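PDB 2X5N: 26S proteasome regulatory subunit rpn10, which protects polyubiquitin chains against disassembly by deubiquitinating enzymes and thereby promotes protein degradation by the 26S proteasome. Local coordinates for residues R126-M131 against D157-S162; A151-I156 against C165-I170. One frame throughout, in Å; residues are numbered along the deposited sequence.

Contact 1 of 2, residues R126-M131 against D157-S162; sequences RLAKRM and DAANSS
A128 and A159 bring two helices so near that their CA atoms lie 4.5 Å apart, a spacing that small side chains on both partners make possible. The segment 126-131 is helical throughout. From the other segment the last turn of helix 151-159 is pressed against it, just before the chain leaves helical geometry at N160. The backbones themselves touch: CA of A159 offers its hydrogen to the carbonyl oxygen of A128, with CA and O 3.6 Å apart and an angle of 143° at the hydrogen, a CA-H...O contact that only supplements the packing. Around it, methyl groups do the rest. CB of A128 comes up against the flank of the A158 methyl, CB to CB 3.7 Å, while CB of A159, roughly at right angles to that approach, stands 4.0 Å from the same A128 methyl. The A128 methyl also comes within 3.8 Å of the backbone N of A159, so it faces the peptide joining the two alanines as well as their side chains. K129 adds a looser flank. With its CG swung beside the backbone N (chi1 -69°), that methylene passes 4.2 Å from CB of A158, and the extended chain runs on from there. This is helix-helix packing on one side of the von Willebrand A sheet, with strand 136-143 beneath both helices: M131 and A159 each rest on I138, M131 also reaching V136. On the flank of helix 121-133 facing helix 86-98, L127 touches I90 and Q91.

Contact 2 of 2, residues A151-I156 against C165-I170; sequences ALQHFI and CHLVSI
I156 spreads its branches over two peptide groups of the segment 165-170, whose flat faces it packs against. CG2 stands above the carbonyl plane of C165, 4.0 Å from its O, and CD1 lies above the next one, 3.5 Å from O of H166. The side-chain amide of Q153 is met in the same way, for CD2 of L167 sits above its plane on the oxygen side, 3.8 Å from OE1, while NE2 is engaged by D157. The imidazole of H166, by contrast, turns to the other side of the strand, where ND1 pairs with D139 and the side chain touches P185 and I186. Two aliphatic chains fill the middle. L167 has its CG opposite the backbone N (chi1 176°), which lays the two methyls against L152 and Q153: CD2 reaches 3.6 Å from the backbone N of Q153, and CD1 is 4.1 Å from CB of L152. Next to it, CG1 of I156 rests 3.9 Å from CB of L167. Cut back to an alanine, this isoleucine would probably open a gap above the C165 and H166 carbonyls and leave CB of L167 short of an apolar neighbour. The axes of 151-156 and 166-170 run nearly antiparallel, at 159°, and approach to 8.3 Å, as the returning half of a beta-alpha-beta crossover should. Strand 166-170 forms one edge of the sheet, hydrogen-bonded through H166 and V168 to strand 136-143, whose I140 receives L152, F155 and L167.

In the fold
From the N terminus the chain has already laid down its first strands and helix 86-98 when it enters helix 121-133, the first half of contact 1. It then passes through strand 136-143 into helix 151-159, whose early turns serve contact 2 and whose last turn closes contact 1. A short turn leads back along the helix into strand 166-170, where contact 2 closes. The two loops therefore cross, and helix 151-159 belongs to both. At their junction CB of A128 packs 3.3 Å from O of F155. Together the contacts join helix 151-159 to helix 121-133 beside it and to edge strand 166-170 of the sheet it packs on, a worked example of alpha/beta layering.

Contact 1 of 2, residues R126-M131 against D157-S162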
loop_
_atom_site.group_PDB
_atom_site.type_symbol
_atom_site.label_atom_id
_atom_site.label_comp_id
_atom_site.label_asym_id
_atom_site.label_seq_id
_atom_site.Cartn_x
_atom_site.Cartn_y
_atom_site.Cartn_z
ATOM N N ARG A 126 13.517 11.089 6.056
ATOM C CA ARG A 126 12.770 11.808 7.074
ATOM C C ARG A 126 11.378 11.204 7.248
ATOM O O ARG A 126 10.934 11.006 8.375
ATOM C CB ARG A 126 12.624 13.284 6.711
ATOM C CG ARG A 126 13.898 14.095 6.920
ATOM C CD ARG A 126 13.681 15.554 6.555
ATOM N NE ARG A 126 14.918 16.321 6.644
ATOM C CZ ARG A 126 15.080 17.547 6.160
ATOM N NH1 ARG A 126 14.080 18.159 5.540
ATOM N NH2 ARG A 126 16.248 18.161 6.292
ATOM N N LEU A 127 10.697 10.914 6.132
ATOM C CA LEU A 127 9.370 10.285 6.168
ATOM C C LEU A 127 9.442 8.957 6.952
ATOM O O LEU A 127 8.617 8.689 7.838
ATOM C CB LEU A 127 8.847 10.063 4.742
ATOM C CG LEU A 127 8.277 11.283 4.014
ATOM C CD1 LEU A 127 8.247 11.056 2.500
ATOM C CD2 LEU A 127 6.878 11.631 4.515
ATOM N N ALA A 128 10.428 8.132 6.613
ATOM C CA ALA A 128 10.577 6.807 7.195
ATOM C C ALA A 128 10.852 6.867 8.697
ATOM O O ALA A 128 10.275 6.126 9.477
ATOM C CB ALA A 128 11.710 6.071 6.492
ATOM N N LYS A 129 11.752 7.749 9.102
ATOM C CA LYS A 129 12.126 7.817 10.496
ATOM C C LYS A 129 10.988 8.368 11.326
ATOM O O LYS A 129 10.815 7.974 12.470
ATOM C CB LYS A 129 13.393 8.655 10.687
ATOM C CG LYS A 129 14.646 7.987 10.133
ATOM C CD LYS A 129 15.919 8.672 10.606
ATOM C CE LYS A 129 17.140 7.822 10.298
ATOM N NZ LYS A 129 18.403 8.427 10.798
ATOM N N ARG A 130 10.214 9.279 10.739
ATOM C CA ARG A 130 9.005 9.764 11.375
ATOM C C ARG A 130 7.979 8.626 11.556
ATOM O O ARG A 130 7.416 8.507 12.648
ATOM C CB ARG A 130 8.406 10.950 10.584
ATOM C CG ARG A 130 7.135 11.547 11.174
ATOM C CD ARG A 130 7.387 12.175 12.543
ATOM N NE ARG A 130 8.286 13.325 12.464
ATOM C CZ ARG A 130 8.692 14.037 13.511
ATOM N NH1 ARG A 130 8.278 13.733 14.734
ATOM N NH2 ARG A 130 9.518 15.054 13.333
ATOM N N MET A 131 7.748 7.792 10.530
ATOM C CA MET A 131 6.882 6.615 10.693
ATOM C C MET A 131 7.374 5.724 11.831
ATOM O O MET A 131 6.582 5.235 12.636
ATOM C CB MET A 131 6.817 5.770 9.414
ATOM C CG MET A 131 6.013 6.371 8.255
ATOM S SD MET A 131 5.565 5.142 7.051
ATOM C CE MET A 131 4.367 4.184 7.947
ATOM N N ASP A 157 14.535 0.425 5.221
ATOM C CA ASP A 157 15.514 0.162 6.255
ATOM C C ASP A 157 15.388 1.185 7.379
ATOM O O ASP A 157 15.528 0.842 8.545
ATOM C CB ASP A 157 16.950 0.190 5.698
ATOM C CG ASP A 157 17.262 -0.996 4.820
ATOM O OD1 ASP A 157 16.596 -2.035 4.978
ATOM O OD2 ASP A 157 18.188 -0.885 3.985
ATOM N N ALA A 158 15.085 2.438 7.030
ATOM C CA ALA A 158 14.962 3.502 8.030
ATOM C C ALA A 158 13.667 3.414 8.839
ATOM O O ALA A 158 13.613 3.864 9.986
ATOM C CB ALA A 158 15.062 4.866 7.370
ATOM N N ALA A 159 12.620 2.857 8.238
ATOM C CA ALA A 159 11.316 2.736 8.894
ATOM C C ALA A 159 11.273 1.497 9.780
ATOM O O ALA A 159 10.457 1.419 10.713
ATOM C CB ALA A 159 10.203 2.653 7.846
ATOM N N ASN A 160 12.110 0.515 9.470
ATOM C CA ASN A 160 11.897 -0.834 10.003
ATOM C C ASN A 160 12.119 -0.929 11.504
ATOM O O ASN A 160 13.000 -0.293 12.063
ATOM C CB ASN A 160 12.807 -1.813 9.259
ATOM C CG ASN A 160 12.266 -3.216 9.200
ATOM O OD1 ASN A 160 11.201 -3.518 9.694
ATOM N ND2 ASN A 160 13.015 -4.091 8.559
ATOM N N SER A 161 11.283 -1.722 12.149
ATOM C CA SER A 161 11.415 -2.003 13.558
ATOM C C SER A 161 10.928 -3.426 13.770
ATOM O O SER A 161 9.824 -3.756 13.390
ATOM C CB SER A 161 10.570 -1.041 14.374
ATOM O OG SER A 161 10.884 -1.173 15.751
ATOM N N SER A 162 11.760 -4.262 14.377
ATOM C CA SER A 162 11.380 -5.642 14.663
ATOM C C SER A 162 10.918 -6.393 13.400
ATOM O O SER A 162 10.002 -7.201 13.468
ATOM C CB SER A 162 10.263 -5.669 15.708
ATOM O OG SER A 162 10.659 -5.015 16.906
#

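Contact 2 of 2, residues A151-I156 against C165-I170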
loop_
_atom_site.group_PDB
_atom_site.type_symbol
_atom_site.label_atom_id
_atom_site.label_comp_id
_atom_site.label_asym_id
_atom_site.label_seq_id
_atom_site.Cartn_x
_atom_site.Cartn_y
_atom_site.Cartn_z
ATOM N N ALA A 151 16.382 3.773 -3.611
ATOM C CA ALA A 151 15.907 4.751 -2.640
ATOM C C ALA A 151 14.872 4.128 -1.713
ATOM O O ALA A 151 14.836 4.415 -0.524
ATOM C CB ALA A 151 15.321 5.958 -3.350
ATOM N N LEU A 152 14.021 3.273 -2.257
ATOM C CA LEU A 152 12.985 2.655 -1.440
ATOM C C LEU A 152 13.555 1.629 -0.465
ATOM O O LEU A 152 12.975 1.403 0.593
ATOM C CB LEU A 152 11.890 2.046 -2.313
ATOM C CG LEU A 152 10.928 3.091 -2.881
ATOM C CD1 LEU A 152 9.910 2.457 -3.811
ATOM C CD2 LEU A 152 10.230 3.832 -1.752
ATOM N N GLN A 153 14.687 1.015 -0.799
ATOM C CA GLN A 153 15.318 0.084 0.132
ATOM C C GLN A 153 15.827 0.851 1.346
ATOM O O GLN A 153 15.678 0.409 2.479
ATOM C CB GLN A 153 16.464 -0.689 -0.534
ATOM C CG GLN A 153 17.165 -1.686 0.388
ATOM C CD GLN A 153 16.276 -2.839 0.807
ATOM O OE1 GLN A 153 15.749 -3.563 -0.032
ATOM N NE2 GLN A 153 16.117 -3.026 2.113
ATOM N N HIS A 154 16.426 2.016 1.115
ATOM C CA HIS A 154 16.888 2.844 2.218
ATOM C C HIS A 154 15.722 3.341 3.079
ATOM O O HIS A 154 15.826 3.418 4.293
ATOM C CB HIS A 154 17.681 4.039 1.689
ATOM C CG HIS A 154 18.844 3.651 0.828
ATOM N ND1 HIS A 154 19.309 4.443 -0.200
ATOM C CD2 HIS A 154 19.628 2.546 0.835
ATOM C CE1 HIS A 154 20.338 3.851 -0.780
ATOM N NE2 HIS A 154 20.551 2.698 -0.172
ATOM N N PHE A 155 14.618 3.685 2.436
ATOM C CA PHE A 155 13.403 4.093 3.124
ATOM C C PHE A 155 12.904 2.975 4.057
ATOM O O PHE A 155 12.640 3.193 5.246
ATOM C CB PHE A 155 12.344 4.443 2.078
ATOM C CG PHE A 155 10.953 4.681 2.649
ATOM C CD1 PHE A 155 10.548 5.934 3.075
ATOM C CD2 PHE A 155 10.053 3.640 2.742
ATOM C CE1 PHE A 155 9.284 6.146 3.582
ATOM C CE2 PHE A 155 8.783 3.842 3.253
ATOM C CZ PHE A 155 8.399 5.084 3.675
ATOM N N ILE A 156 12.762 1.775 3.514
ATOM C CA ILE A 156 12.270 0.672 4.326
ATOM C C ILE A 156 13.234 0.371 5.479
ATOM O O ILE A 156 12.811 0.104 6.588
ATOM C CB ILE A 156 11.964 -0.566 3.452
ATOM C CG1 ILE A 156 10.711 -0.291 2.613
ATOM C CG2 ILE A 156 11.720 -1.786 4.331
ATOM C CD1 ILE A 156 9.436 -0.287 3.426
ATOM N N CYS A 165 8.608 -4.180 8.496
ATOM C CA CYS A 165 8.452 -3.452 7.249
ATOM C C CYS A 165 9.100 -4.205 6.094
ATOM O O CYS A 165 10.134 -4.840 6.275
ATOM C CB CYS A 165 9.111 -2.076 7.353
ATOM S SG CYS A 165 8.395 -0.986 8.631
ATOM N N HIS A 166 8.526 -4.095 4.897
ATOM C CA HIS A 166 8.977 -4.871 3.740
ATOM C C HIS A 166 8.939 -4.067 2.464
ATOM O O HIS A 166 8.022 -3.284 2.249
ATOM C CB HIS A 166 8.111 -6.131 3.532
ATOM C CG HIS A 166 7.990 -6.951 4.765
ATOM N ND1 HIS A 166 7.077 -6.675 5.758
ATOM C CD2 HIS A 166 8.707 -8.011 5.195
ATOM C CE1 HIS A 166 7.234 -7.537 6.747
ATOM N NE2 HIS A 166 8.212 -8.365 6.426
ATOM N N LEU A 167 9.943 -4.292 1.635
ATOM C CA LEU A 167 9.952 -3.818 0.263
ATOM C C LEU A 167 9.853 -5.033 -0.643
ATOM O O LEU A 167 10.721 -5.921 -0.609
ATOM C CB LEU A 167 11.231 -3.047 -0.026
ATOM C CG LEU A 167 11.376 -2.583 -1.472
ATOM C CD1 LEU A 167 10.268 -1.651 -1.895
ATOM C CD2 LEU A 167 12.725 -1.913 -1.641
ATOM N N VAL A 168 8.791 -5.073 -1.436
ATOM C CA VAL A 168 8.542 -6.158 -2.378
ATOM C C VAL A 168 8.641 -5.506 -3.763
ATOM O O VAL A 168 7.792 -4.693 -4.148
ATOM C CB VAL A 168 7.163 -6.802 -2.164
ATOM C CG1 VAL A 168 6.861 -7.860 -3.238
ATOM C CG2 VAL A 168 7.063 -7.380 -0.741
ATOM N N SER A 169 9.659 -5.883 -4.533
ATOM C CA SER A 169 9.948 -5.245 -5.813
ATOM C C SER A 169 9.723 -6.285 -6.889
ATOM O O SER A 169 10.382 -7.318 -6.869
ATOM C CB SER A 169 11.408 -4.783 -5.835
ATOM O OG SER A 169 11.670 -3.869 -4.799
ATOM N N ILE A 170 8.826 -6.004 -7.831
ATOM C CA ILE A 170 8.452 -7.010 -8.812
ATOM C C ILE A 170 8.591 -6.413 -10.194
ATOM O O ILE A 170 7.846 -5.512 -10.538
ATOM C CB ILE A 170 6.992 -7.419 -8.654
ATOM C CG1 ILE A 170 6.727 -7.962 -7.245
ATOM C CG2 ILE A 170 6.608 -8.453 -9.710
ATOM C CD1 ILE A 170 7.485 -9.215 -6.915
#